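Local coordinates for thioredoxin-like fold domain-containing protein (Paracoccus denitrificans, PDB 3DML) that probably reduces and exchanges disulfide bonds in the periplasm as a thioredoxin-like thiol-disulfide oxidoreductase linked to chemotrophic sulfur oxidation, at residues 34-39 against 53-58; 41-46 against 96-101; 58-63 against 75-80; 80-85 against 107-112. All blocks are in the same frame, centred on the assembly; numbering follows the deposited sequence. Where two conformers were deposited one is given.

Interaction 1: residues 34-39 against 53-58; sequences ARWDAE and APVQRL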
loop_
_atom_site.group_PDB
_atom_site.type_symbol
_atom_site.label_atom_id
_atom_site.label_comp_id
_atom_site.label_asym_id
_atom_site.label_seq_id
_atom_site.Cartn_x
_atom_site.Cartn_y
_atom_site.Cartn_z
ATOM N N ALA A 34 -4.600 10.541 5.390
ATOM C CA ALA A 34 -6.010 10.950 5.442
ATOM C C ALA A 34 -6.529 11.318 4.044
ATOM O O ALA A 34 -7.700 11.034 3.706
ATOM C CB ALA A 34 -6.180 12.109 6.400
ATOM N N ARG A 35 -5.683 11.955 3.226
ATOM C CA ARG A 35 -6.072 12.233 1.839
ATOM C C ARG A 35 -6.332 10.980 1.029
ATOM O O ARG A 35 -7.310 10.905 0.301
ATOM C CB ARG A 35 -5.037 13.066 1.106
ATOM C CG ARG A 35 -5.018 14.512 1.530
ATOM C CD ARG A 35 -4.155 15.282 0.514
ATOM N NE ARG A 35 -3.860 16.630 0.974
ATOM C CZ ARG A 35 -3.052 17.461 0.329
ATOM N NH1 ARG A 35 -2.468 17.074 -0.797
ATOM N NH2 ARG A 35 -2.833 18.670 0.814
ATOM N N TRP A 36 -5.478 9.977 1.178
ATOM C CA TRP A 36 -5.661 8.724 0.444
ATOM C C TRP A 36 -6.942 8.032 0.920
ATOM O O TRP A 36 -7.707 7.491 0.098
ATOM C CB TRP A 36 -4.481 7.784 0.678
ATOM C CG TRP A 36 -4.509 6.559 -0.216
ATOM C CD1 TRP A 36 -3.993 6.453 -1.464
ATOM C CD2 TRP A 36 -5.092 5.292 0.089
ATOM N NE1 TRP A 36 -4.194 5.188 -1.961
ATOM C CE2 TRP A 36 -4.861 4.449 -1.019
ATOM C CE3 TRP A 36 -5.768 4.778 1.202
ATOM C CZ2 TRP A 36 -5.291 3.115 -1.055
ATOM C CZ3 TRP A 36 -6.201 3.429 1.163
ATOM C CH2 TRP A 36 -5.969 2.633 0.030
ATOM N N ASP A 37 -7.142 8.028 2.242
ATOM C CA ASP A 37 -8.365 7.452 2.857
ATOM C C ASP A 37 -9.645 8.106 2.329
ATOM O O ASP A 37 -10.642 7.430 2.136
ATOM C CB ASP A 37 -8.346 7.542 4.394
ATOM C CG ASP A 37 -7.320 6.622 5.041
ATOM O OD1 ASP A 37 -6.866 5.625 4.436
ATOM O OD2 ASP A 37 -6.946 6.913 6.193
ATOM N N ALA A 38 -9.619 9.411 2.089
ATOM C CA ALA A 38 -10.770 10.121 1.540
ATOM C C ALA A 38 -10.915 9.938 0.032
ATOM O O ALA A 38 -12.035 9.899 -0.482
ATOM C CB ALA A 38 -10.681 11.606 1.858
ATOM N N GLU A 39 -9.794 9.860 -0.683
ATOM C CA GLU A 39 -9.821 9.955 -2.136
ATOM C C GLU A 39 -9.811 8.609 -2.831
ATOM O O GLU A 39 -10.603 8.379 -3.760
ATOM C CB GLU A 39 -8.649 10.792 -2.651
ATOM C CG GLU A 39 -8.799 12.244 -2.288
ATOM C CD GLU A 39 -7.560 13.087 -2.498
ATOM O OE1 GLU A 39 -6.595 12.671 -3.205
ATOM O OE2 GLU A 39 -7.578 14.213 -1.948
ATOM N N ALA A 53 -5.300 -6.569 -5.536
ATOM C CA ALA A 53 -4.419 -6.388 -4.383
ATOM C C ALA A 53 -5.145 -5.716 -3.224
ATOM O O ALA A 53 -4.969 -4.527 -2.990
ATOM C CB ALA A 53 -3.182 -5.578 -4.793
ATOM N N PRO A 54 -5.955 -6.481 -2.470
ATOM C CA PRO A 54 -6.719 -5.904 -1.369
ATOM C C PRO A 54 -5.827 -5.179 -0.339
ATOM O O PRO A 54 -4.751 -5.688 0.025
ATOM C CB PRO A 54 -7.387 -7.135 -0.731
ATOM C CG PRO A 54 -7.483 -8.104 -1.812
ATOM C CD PRO A 54 -6.206 -7.931 -2.595
ATOM N N VAL A 55 -6.275 -4.018 0.125
ATOM C CA VAL A 55 -5.492 -3.185 1.049
ATOM C C VAL A 55 -5.691 -3.609 2.507
ATOM O O VAL A 55 -6.790 -4.040 2.897
ATOM C CB VAL A 55 -5.776 -1.654 0.848
ATOM C CG1 VAL A 55 -7.227 -1.299 1.185
ATOM C CG2 VAL A 55 -4.828 -0.780 1.659
ATOM N N GLN A 56 -4.606 -3.530 3.275
ATOM C CA GLN A 56 -4.637 -3.755 4.717
ATOM C C GLN A 56 -3.801 -2.644 5.361
ATOM O O GLN A 56 -2.656 -2.401 4.968
ATOM C CB GLN A 56 -4.073 -5.137 5.059
ATOM C CG GLN A 56 -4.437 -6.279 4.065
ATOM C CD GLN A 56 -5.920 -6.709 4.053
ATOM O OE1 GLN A 56 -6.678 -6.518 5.023
ATOM N NE2 GLN A 56 -6.329 -7.316 2.931
ATOM N N ARG A 57 -4.381 -1.923 6.315
ATOM C CA ARG A 57 -3.659 -0.841 6.947
ATOM C C ARG A 57 -2.888 -1.339 8.160
ATOM O O ARG A 57 -3.367 -2.221 8.893
ATOM C CB ARG A 57 -4.619 0.245 7.411
ATOM C CG ARG A 57 -5.391 0.926 6.293
ATOM C CD ARG A 57 -6.193 2.078 6.884
ATOM N NE ARG A 57 -6.850 2.910 5.868
ATOM C CZ ARG A 57 -7.884 2.465 5.174
ATOM N NH1 ARG A 57 -8.299 1.222 5.393
ATOM N NH2 ARG A 57 -8.492 3.234 4.268
ATOM N N LEU A 58 -1.729 -0.734 8.397
ATOM C CA LEU A 58 -0.913 -1.037 9.561
ATOM C C LEU A 58 -0.282 0.263 10.004
ATOM O O LEU A 58 -0.205 1.215 9.224
ATOM C CB LEU A 58 0.197 -2.042 9.211
ATOM C CG LEU A 58 -0.218 -3.426 8.713
ATOM C CD1 LEU A 58 0.996 -4.165 8.162
ATOM C CD2 LEU A 58 -0.874 -4.242 9.854
#

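Interaction 2: residues 41-46 against 96-101; sequences APQYPL and PGEDFF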
loop_
_atom_site.group_PDB
_atom_site.type_symbol
_atom_site.label_atom_id
_atom_site.label_comp_id
_atom_site.label_asym_id
_atom_site.label_seq_id
_atom_site.Cartn_x
_atom_site.Cartn_y
_atom_site.Cartn_z
ATOM N N ALA A 41 -9.348 5.280 -1.012
ATOM C CA ALA A 41 -9.888 4.154 -0.222
ATOM C C ALA A 41 -11.350 3.760 -0.565
ATOM O O ALA A 41 -11.635 2.590 -0.724
ATOM C CB ALA A 41 -9.743 4.406 1.290
ATOM N N PRO A 42 -12.269 4.739 -0.671
ATOM C CA PRO A 42 -13.658 4.356 -0.997
ATOM C C PRO A 42 -13.788 3.629 -2.360
ATOM O O PRO A 42 -14.555 2.659 -2.473
ATOM C CB PRO A 42 -14.403 5.701 -1.020
ATOM C CG PRO A 42 -13.506 6.686 -0.257
ATOM C CD PRO A 42 -12.102 6.202 -0.531
ATOM N N GLN A 43 -13.042 4.063 -3.383
ATOM C CA GLN A 43 -13.108 3.432 -4.711
ATOM C C GLN A 43 -12.344 2.122 -4.746
ATOM O O GLN A 43 -12.675 1.219 -5.506
ATOM C CB GLN A 43 -12.442 4.332 -5.775
ATOM C CG GLN A 43 -12.820 5.770 -5.686
ATOM C CD GLN A 43 -12.057 6.617 -6.688
ATOM O OE1 GLN A 43 -11.020 7.232 -6.357
ATOM N NE2 GLN A 43 -12.560 6.654 -7.921
ATOM N N TYR A 44 -11.291 2.035 -3.939
ATOM C CA TYR A 44 -10.303 0.990 -4.099
ATOM C C TYR A 44 -10.836 -0.460 -4.232
ATOM O O TYR A 44 -10.548 -1.129 -5.220
ATOM C CB TYR A 44 -9.219 1.127 -2.996
ATOM C CG TYR A 44 -8.027 0.262 -3.271
ATOM C CD1 TYR A 44 -7.040 0.665 -4.170
ATOM C CD2 TYR A 44 -7.885 -0.977 -2.637
ATOM C CE1 TYR A 44 -5.939 -0.139 -4.440
ATOM C CE2 TYR A 44 -6.802 -1.791 -2.891
ATOM C CZ TYR A 44 -5.818 -1.370 -3.789
ATOM O OH TYR A 44 -4.730 -2.176 -4.054
ATOM N N PRO A 45 -11.622 -0.955 -3.254
ATOM C CA PRO A 45 -12.070 -2.352 -3.400
ATOM C C PRO A 45 -13.107 -2.573 -4.509
ATOM O O PRO A 45 -13.466 -3.713 -4.796
ATOM C CB PRO A 45 -12.672 -2.665 -2.014
ATOM C CG PRO A 45 -13.174 -1.360 -1.523
ATOM C CD PRO A 45 -12.114 -0.361 -1.989
ATOM N N LEU A 46 -13.563 -1.488 -5.126
ATOM C CA LEU A 46 -14.551 -1.545 -6.196
ATOM C C LEU A 46 -13.941 -1.532 -7.593
ATOM O O LEU A 46 -14.670 -1.624 -8.598
ATOM C CB LEU A 46 -15.516 -0.369 -6.037
ATOM C CG LEU A 46 -16.127 -0.273 -4.634
ATOM C CD1 LEU A 46 -16.987 0.982 -4.536
ATOM C CD2 LEU A 46 -16.920 -1.509 -4.279
ATOM N N PRO A 96 1.158 11.524 -3.932
ATOM C CA PRO A 96 1.080 12.831 -4.615
ATOM C C PRO A 96 -0.238 13.080 -5.361
ATOM O O PRO A 96 -0.462 14.194 -5.853
ATOM C CB PRO A 96 2.266 12.810 -5.595
ATOM C CG PRO A 96 2.956 11.486 -5.417
ATOM C CD PRO A 96 2.045 10.578 -4.630
ATOM N N GLY A 97 -1.124 12.088 -5.404
ATOM C CA GLY A 97 -2.486 12.319 -5.879
ATOM C C GLY A 97 -2.986 11.116 -6.630
ATOM O O GLY A 97 -2.218 10.202 -6.901
ATOM N N GLU A 98 -4.272 11.128 -6.992
ATOM C CA GLU A 98 -4.916 9.952 -7.552
ATOM C C GLU A 98 -4.206 9.476 -8.782
ATOM O O GLU A 98 -3.983 8.279 -8.925
ATOM C CB GLU A 98 -6.391 10.214 -7.910
ATOM C CG GLU A 98 -7.285 10.412 -6.701
ATOM C CD GLU A 98 -8.736 10.705 -7.065
ATOM O OE1 GLU A 98 -8.992 11.249 -8.163
ATOM O OE2 GLU A 98 -9.626 10.410 -6.232
ATOM N N ASP A 99 -3.841 10.425 -9.653
ATOM C CA ASP A 99 -3.300 10.087 -10.961
ATOM C C ASP A 99 -1.886 9.535 -10.866
ATOM O O ASP A 99 -1.333 9.023 -11.827
ATOM C CB ASP A 99 -3.323 11.323 -11.878
ATOM C CG ASP A 99 -4.731 11.735 -12.276
ATOM O OD1 ASP A 99 -5.697 11.230 -11.651
ATOM O OD2 ASP A 99 -4.859 12.581 -13.214
ATOM N N PHE A 100 -1.280 9.688 -9.711
ATOM C CA PHE A 100 0.044 9.120 -9.487
ATOM C C PHE A 100 -0.104 7.709 -8.941
ATOM O O PHE A 100 0.565 6.790 -9.387
ATOM C CB PHE A 100 0.821 10.034 -8.560
ATOM C CG PHE A 100 1.237 11.291 -9.249
ATOM C CD1 PHE A 100 2.505 11.393 -9.819
ATOM C CD2 PHE A 100 0.319 12.330 -9.426
ATOM C CE1 PHE A 100 2.876 12.540 -10.512
ATOM C CE2 PHE A 100 0.677 13.487 -10.111
ATOM C CZ PHE A 100 1.960 13.584 -10.662
ATOM N N PHE A 101 -1.059 7.541 -8.052
ATOM C CA PHE A 101 -1.286 6.265 -7.380
ATOM C C PHE A 101 -1.608 5.140 -8.341
ATOM O O PHE A 101 -0.945 4.121 -8.341
ATOM C CB PHE A 101 -2.377 6.416 -6.296
ATOM C CG PHE A 101 -2.636 5.140 -5.542
ATOM C CD1 PHE A 101 -1.747 4.698 -4.552
ATOM C CD2 PHE A 101 -3.720 4.344 -5.880
ATOM C CE1 PHE A 101 -1.995 3.487 -3.851
ATOM C CE2 PHE A 101 -3.973 3.146 -5.198
ATOM C CZ PHE A 101 -3.104 2.719 -4.199
#

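Interaction 3: residues 58-63 against 75-80; sequences LQMRDP and TFTPTF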
loop_
_atom_site.group_PDB
_atom_site.type_symbol
_atom_site.label_atom_id
_atom_site.label_comp_id
_atom_site.label_asym_id
_atom_site.label_seq_id
_atom_site.Cartn_x
_atom_site.Cartn_y
_atom_site.Cartn_z
ATOM N N LEU A 58 -1.729 -0.734 8.397
ATOM C CA LEU A 58 -0.913 -1.037 9.561
ATOM C C LEU A 58 -0.282 0.263 10.004
ATOM O O LEU A 58 -0.205 1.215 9.224
ATOM C CB LEU A 58 0.197 -2.042 9.211
ATOM C CG LEU A 58 -0.218 -3.426 8.713
ATOM C CD1 LEU A 58 0.996 -4.165 8.162
ATOM C CD2 LEU A 58 -0.874 -4.242 9.854
ATOM N N GLN A 59 0.167 0.292 11.259
ATOM C CA GLN A 59 0.838 1.437 11.810
ATOM C C GLN A 59 2.325 1.265 11.617
ATOM O O GLN A 59 2.887 0.207 11.923
ATOM C CB GLN A 59 0.542 1.572 13.311
ATOM C CG GLN A 59 -0.890 1.967 13.613
ATOM C CD GLN A 59 -1.124 3.391 13.213
ATOM O OE1 GLN A 59 -0.357 4.280 13.588
ATOM N NE2 GLN A 59 -2.141 3.616 12.406
HETATM N N MSE A 60 2.973 2.321 11.128
HETATM C CA MSE A 60 4.408 2.274 10.872
HETATM C C MSE A 60 5.210 1.867 12.108
HETATM O O MSE A 60 6.197 1.137 11.985
HETATM C CB MSE A 60 4.923 3.646 10.412
HETATM C CG MSE A 60 6.456 3.654 10.288
HETATM SE SE MSE A 60 7.114 5.370 9.586
HETATM C CE MSE A 60 6.691 6.488 11.096
ATOM N N ARG A 61 4.806 2.329 13.288
ATOM C CA ARG A 61 5.621 2.046 14.479
ATOM C C ARG A 61 5.323 0.732 15.205
ATOM O O ARG A 61 6.042 0.356 16.131
ATOM C CB ARG A 61 5.649 3.248 15.435
ATOM C CG ARG A 61 6.277 4.509 14.744
ATOM C CD ARG A 61 6.599 5.629 15.731
ATOM N NE ARG A 61 7.389 6.691 15.103
ATOM C CZ ARG A 61 6.872 7.683 14.382
ATOM N NH1 ARG A 61 5.556 7.749 14.187
ATOM N NH2 ARG A 61 7.673 8.601 13.853
ATOM N N ASP A 62 4.305 0.006 14.756
ATOM C CA ASP A 62 4.002 -1.302 15.346
ATOM C C ASP A 62 4.936 -2.390 14.831
ATOM O O ASP A 62 5.474 -2.286 13.727
ATOM C CB ASP A 62 2.567 -1.741 15.030
ATOM C CG ASP A 62 1.520 -0.985 15.805
ATOM O OD1 ASP A 62 1.852 -0.232 16.741
ATOM O OD2 ASP A 62 0.330 -1.150 15.452
ATOM N N PRO A 63 5.118 -3.463 15.621
ATOM C CA PRO A 63 5.733 -4.670 15.097
ATOM C C PRO A 63 4.921 -5.183 13.917
ATOM O O PRO A 63 3.705 -4.990 13.874
ATOM C CB PRO A 63 5.618 -5.675 16.272
ATOM C CG PRO A 63 5.416 -4.888 17.448
ATOM C CD PRO A 63 4.772 -3.593 17.050
ATOM N N THR A 75 9.743 3.799 6.512
ATOM C CA THR A 75 10.279 4.996 7.138
ATOM C C THR A 75 9.471 6.259 6.789
ATOM O O THR A 75 9.784 7.365 7.289
ATOM C CB THR A 75 11.747 5.182 6.734
ATOM O OG1 THR A 75 11.843 5.137 5.305
ATOM C CG2 THR A 75 12.610 4.032 7.317
ATOM N N PHE A 76 8.430 6.093 5.972
ATOM C CA PHE A 76 7.663 7.214 5.449
ATOM C C PHE A 76 6.222 6.780 5.464
ATOM O O PHE A 76 5.942 5.620 5.221
ATOM C CB PHE A 76 8.073 7.554 4.002
ATOM C CG PHE A 76 7.420 8.806 3.475
ATOM C CD1 PHE A 76 8.035 10.049 3.649
ATOM C CD2 PHE A 76 6.194 8.738 2.808
ATOM C CE1 PHE A 76 7.407 11.224 3.155
ATOM C CE2 PHE A 76 5.567 9.901 2.314
ATOM C CZ PHE A 76 6.167 11.133 2.506
ATOM N N THR A 77 5.313 7.677 5.832
ATOM C CA THR A 77 3.883 7.395 5.672
ATOM C C THR A 77 3.211 8.474 4.798
ATOM O O THR A 77 3.524 9.655 4.940
ATOM C CB THR A 77 3.145 7.343 7.025
ATOM O OG1 THR A 77 3.270 8.602 7.685
ATOM C CG2 THR A 77 3.715 6.241 7.928
ATOM N N PRO A 78 2.286 8.072 3.899
ATOM C CA PRO A 78 1.866 6.690 3.650
ATOM C C PRO A 78 2.891 5.936 2.810
ATOM O O PRO A 78 3.509 6.506 1.902
ATOM C CB PRO A 78 0.557 6.852 2.855
ATOM C CG PRO A 78 0.724 8.173 2.144
ATOM C CD PRO A 78 1.616 9.034 2.992
ATOM N N THR A 79 3.080 4.660 3.119
ATOM C CA THR A 79 3.842 3.776 2.226
ATOM C C THR A 79 2.921 2.624 1.865
ATOM O O THR A 79 2.239 2.081 2.738
ATOM C CB THR A 79 5.118 3.231 2.916
ATOM O OG1 THR A 79 6.053 4.303 3.089
ATOM C CG2 THR A 79 5.793 2.124 2.074
ATOM N N PHE A 80 2.922 2.231 0.604
ATOM C CA PHE A 80 2.087 1.125 0.159
ATOM C C PHE A 80 2.999 0.005 -0.292
ATOM O O PHE A 80 3.755 0.194 -1.234
ATOM C CB PHE A 80 1.201 1.557 -1.009
ATOM C CG PHE A 80 0.337 2.759 -0.695
ATOM C CD1 PHE A 80 -0.942 2.575 -0.150
ATOM C CD2 PHE A 80 0.808 4.051 -0.933
ATOM C CE1 PHE A 80 -1.759 3.672 0.140
ATOM C CE2 PHE A 80 0.008 5.181 -0.637
ATOM C CZ PHE A 80 -1.282 4.978 -0.094
#

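Interaction 4: residues 80-85 against 107-112; sequences FVLMAG and RLIGQA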
loop_
_atom_site.group_PDB
_atom_site.type_symbol
_atom_site.label_atom_id
_atom_site.label_comp_id
_atom_site.label_asym_id
_atom_site.label_seq_id
_atom_site.Cartn_x
_atom_site.Cartn_y
_atom_site.Cartn_z
ATOM N N PHE A 80 2.922 2.231 0.604
ATOM C CA PHE A 80 2.087 1.125 0.159
ATOM C C PHE A 80 2.999 0.005 -0.292
ATOM O O PHE A 80 3.755 0.194 -1.234
ATOM C CB PHE A 80 1.201 1.557 -1.009
ATOM C CG PHE A 80 0.337 2.759 -0.695
ATOM C CD1 PHE A 80 -0.942 2.575 -0.150
ATOM C CD2 PHE A 80 0.808 4.051 -0.933
ATOM C CE1 PHE A 80 -1.759 3.672 0.140
ATOM C CE2 PHE A 80 0.008 5.181 -0.637
ATOM C CZ PHE A 80 -1.282 4.978 -0.094
ATOM N N VAL A 81 2.955 -1.133 0.394
ATOM C CA VAL A 81 3.844 -2.226 0.039
ATOM C C VAL A 81 3.036 -3.334 -0.629
ATOM O O VAL A 81 2.088 -3.867 -0.043
ATOM C CB VAL A 81 4.593 -2.809 1.258
ATOM C CG1 VAL A 81 5.515 -3.946 0.801
ATOM C CG2 VAL A 81 5.413 -1.717 1.961
ATOM N N LEU A 82 3.415 -3.669 -1.852
ATOM C CA LEU A 82 2.762 -4.774 -2.542
ATOM C C LEU A 82 3.475 -6.047 -2.136
ATOM O O LEU A 82 4.681 -6.218 -2.395
ATOM C CB LEU A 82 2.791 -4.584 -4.061
ATOM C CG LEU A 82 2.014 -5.663 -4.827
ATOM C CD1 LEU A 82 0.487 -5.482 -4.667
ATOM C CD2 LEU A 82 2.414 -5.676 -6.295
HETATM N N MSE A 83 2.709 -6.934 -1.510
HETATM C CA MSE A 83 3.184 -8.234 -1.046
HETATM C C MSE A 83 2.713 -9.300 -2.003
HETATM O O MSE A 83 1.552 -9.301 -2.422
HETATM C CB MSE A 83 2.573 -8.562 0.314
HETATM C CG MSE A 83 2.720 -7.506 1.352
HETATM SE SE MSE A 83 4.595 -7.266 1.867
HETATM C CE MSE A 83 4.824 -8.979 2.749
ATOM N N ALA A 84 3.601 -10.230 -2.320
ATOM C CA ALA A 84 3.220 -11.433 -3.053
ATOM C C ALA A 84 3.389 -12.556 -2.043
ATOM O O ALA A 84 4.512 -12.897 -1.658
ATOM C CB ALA A 84 4.121 -11.637 -4.227
ATOM N N GLY A 85 2.273 -13.097 -1.577
ATOM C CA GLY A 85 2.317 -14.034 -0.472
ATOM C C GLY A 85 2.856 -13.284 0.732
ATOM O O GLY A 85 2.381 -12.205 1.067
ATOM N N ARG A 107 2.129 -0.622 -12.239
ATOM C CA ARG A 107 3.488 -1.119 -12.522
ATOM C C ARG A 107 3.897 -2.203 -11.531
ATOM O O ARG A 107 4.503 -3.224 -11.913
ATOM C CB ARG A 107 4.541 -0.010 -12.516
ATOM C CG ARG A 107 5.912 -0.542 -12.977
ATOM C CD ARG A 107 7.051 0.480 -12.807
ATOM N NE ARG A 107 7.312 0.805 -11.399
ATOM C CZ ARG A 107 8.219 0.204 -10.626
ATOM N NH1 ARG A 107 8.985 -0.773 -11.106
ATOM N NH2 ARG A 107 8.359 0.587 -9.357
ATOM N N LEU A 108 3.585 -1.985 -10.254
ATOM C CA LEU A 108 3.955 -2.962 -9.221
ATOM C C LEU A 108 3.206 -4.281 -9.404
ATOM O O LEU A 108 3.804 -5.366 -9.320
ATOM C CB LEU A 108 3.676 -2.397 -7.827
ATOM C CG LEU A 108 4.507 -1.216 -7.349
ATOM C CD1 LEU A 108 4.173 -0.956 -5.891
ATOM C CD2 LEU A 108 5.989 -1.490 -7.533
ATOM N N ILE A 109 1.906 -4.193 -9.663
ATOM C CA ILE A 109 1.120 -5.401 -9.888
ATOM C C ILE A 109 1.656 -6.201 -11.082
ATOM O O ILE A 109 1.779 -7.433 -10.998
ATOM C CB ILE A 109 -0.409 -5.102 -10.029
ATOM C CG1 ILE A 109 -0.952 -4.551 -8.698
ATOM C CG2 ILE A 109 -1.176 -6.376 -10.461
ATOM C CD1 ILE A 109 -2.352 -3.990 -8.764
ATOM N N GLY A 110 2.011 -5.487 -12.151
ATOM C CA GLY A 110 2.534 -6.088 -13.385
ATOM C C GLY A 110 3.841 -6.799 -13.138
ATOM O O GLY A 110 4.089 -7.888 -13.659
ATOM N N GLN A 111 4.677 -6.185 -12.315
ATOM C CA GLN A 111 5.979 -6.724 -12.005
ATOM C C GLN A 111 5.896 -7.934 -11.059
ATOM O O GLN A 111 6.768 -8.794 -11.077
ATOM C CB GLN A 111 6.865 -5.570 -11.533
ATOM C CG GLN A 111 7.741 -5.753 -10.329
ATOM C CD GLN A 111 8.019 -4.410 -9.664
ATOM O OE1 GLN A 111 8.400 -4.342 -8.499
ATOM N NE2 GLN A 111 7.805 -3.325 -10.417
ATOM N N ALA A 112 4.828 -8.024 -10.273
ATOM C CA ALA A 112 4.595 -9.189 -9.422
ATOM C C ALA A 112 4.117 -10.398 -10.241
ATOM O O ALA A 112 4.192 -11.530 -9.769
ATOM C CB ALA A 112 3.601 -8.861 -8.312
#

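Interaction 1: residues 34-39 against 53-58
Trp36 and Asp37, consecutive residues of the helix running through 34-39, both reach the edge strand 55-58, and they do so by different chemistry. The helix and strand axes stay 12.8 Å apart and run roughly antiparallel, so long side chains have to span the gap. On the buried side the indole of Trp36 is carried toward the strand with CG anti to the backbone N (chi1 -171°), and its far corner leads: CH2 of Trp36 lies 4.0 Å from CG2 of Val55. Around the rest of the indole the packing is aromatic, with Phe80, Tyr95 and Phe101, and Met24 of the central strand 20-26 touches it as well.

The outer side is looser and polar. Arg57, extended from CG to NE, brings its guanidinium past the indole, NH2 lying 3.9 Å from CZ3 of Trp36 near the ring plane. It then grips Asp37 side-on, both bonds ending on a single oxygen: NH2 of Arg57 is 2.9 Å and NE of Arg57 3.1 Å from OD1 of Asp37. That oxygen sits almost in the guanidinium plane, yet both nitrogens meet it from one face of the carboxylate. Because both N-H groups converge on one oxygen, neither bond is straight, the N-H...O angles being 150° and 142°. Glu26 brings a second carboxylate close to Asp37 and a long, weak ion pair to Arg57. The positive charge of Arg57 therefore probably offsets two neighbouring acids, and the salt bridge ties the helix to the sheet edge beside the Trp36-Val55 contact.

Interaction 2: residues 41-46 against 96-101
Tyr44 and Phe101 mark the closest backbone approach of 41-46 and 96-101, yet their CA atoms are still 10.9 Å apart. The first segment is a connection of helical backbone angles that tightens into a 3-10 turn at 44-46; the second opens the long C-terminal helix, with Gly97 at the N-cap position and its carbonyl O accepting from the N atoms of both Phe100 and Phe101.

Two aromatic side chains bridge the gap, crossing at about a right angle. Each has CG anti to the backbone N (chi1 -168° for Tyr44, -179° for Phe101), which sends both rings inward. CE1 of Tyr44 comes to the edge of the Phe101 ring, near its plane, 3.9 Å from CE2 of Phe101. The phenol oxygen of Tyr44 passes beyond this contact and is hydrogen-bonded to the carbonyl of Ala53. Phe101 is further enclosed by Trp36 and Phe80, both in edge-to-face arrangements. Nearer the surface, the extended side chains of Gln43 and Glu98 also meet across the contact.

The chemistry is thus chiefly that of apolar ring packing: the tyrosine contributes carbon to the core while its buried hydroxyl is satisfied by a backbone carbonyl.

Interaction 3: residues 58-63 against 75-80
Met60, a selenomethionine in this crystal, lies across the methyl of Thr77 and sets its selenium against the peptide that joins Thr75 to Phe76. Two levels of its side chain do the touching. At the base, CB of Met60 is 3.8 Å from CG2 of Thr77; farther out, SE of Met60 rests 3.8 Å from the carbonyl C of Thr75 and 3.9 Å from the N of Phe76. The chain is straight as far as selenium and bends only at chi3 (69°), turning the terminal CE back over one face of the Arg61 guanidinium, toward its rim.

Thr77 meets Met60 at about a right angle and divides its two branches between different partners. The methyl takes the apolar contact, whereas OG1 is hydrogen-bonded to NE2 of Gln27. Just beyond, OG1 of Thr79 donates to the carbonyl O of Phe76 over 2.5 Å, from above the carbonyl plane, and so links the two ends of the bend around Pro78.

Met60 itself stands in a type I beta turn from Gln59 to Asp62, closed by a bond from Asp62 N to Gln59 O, where strand 55-59 ends. Across from it, the peptide bond between Thr77 and Pro78 is cis, and these two residues touch Cys33, Thr77 touching Cys30 too. A cis-proline loop facing a CxxC pair at a helix start is the hallmark of the thioredoxin fold's active site.

Interaction 4: residues 80-85 against 107-112
Leu82 reaches from its strand to the C-terminal helix with one methyl, CD2, which makes each of the close contacts here. Its nearest neighbour is backbone: CD2 of Leu82 lies 3.3 Å from the carbonyl O of Leu108. Around that point stand three apolar side chains, with CD2 of Leu82 3.8 Å from CB of Leu108, 4.0 Å from CB of Ala112 and 4.3 Å from CG1 of Ile109. The methyl is therefore seated among residues one helical turn apart, Leu108 and Ala112, with Ile109 beside them. The carbonyl it presses on is already engaged, accepting from the N of Ala112 within the helix.

Two torsions of Leu82 bring the methyl there: chi1 -175° sets CG anti to the backbone N, and chi2 73° then turns CD2 onto the helix. Leu82 also touches Ala53, just after helix 48-52. On the helix, Leu108 continues onto Leu92 and Ala112 onto Ser89, both of strand 87-93, so the same helical face spans two adjacent strands.

Farther out, Val81 and Met83 point to the other side of the sheet, onto Phe25 and Leu23, and their backbones pair with strand 20-26 while those of Phe80 and Leu82 pair with strand 87-93, which fixes strand 80-84 between its neighbours. The axes of segments 80-84 and 107-112 lie 9.5 Å apart and 18° from parallel. A C-terminal helix laid nearly along the first strand of an antiparallel hairpin is the closing beta-beta-alpha unit of the thioredoxin fold.

Overall arrangement
Three of the four contacts reach one mixed sheet, and aromatic rings link them to interaction 2. Interactions 1 and 2 are closest, centres about 8 Å apart, joined by a probable hydrogen bond of 3.0 Å from Ala41 N to Trp36 O. Phe80, common to the segments of interactions 3 and 4 though in neither contact itself, lies between them: its CZ is 3.4 Å from Trp36 CD1, and its CD1 is 4.0 Å from Phe101 CE1. Interaction 3 sits just before strand 79-84 and interaction 4 along it, centres about 17 Å apart. Interaction 3 touches the presumed redox pair Cys30 and Cys33, reduced here; Asp37 of interaction 1 lies near it without contact.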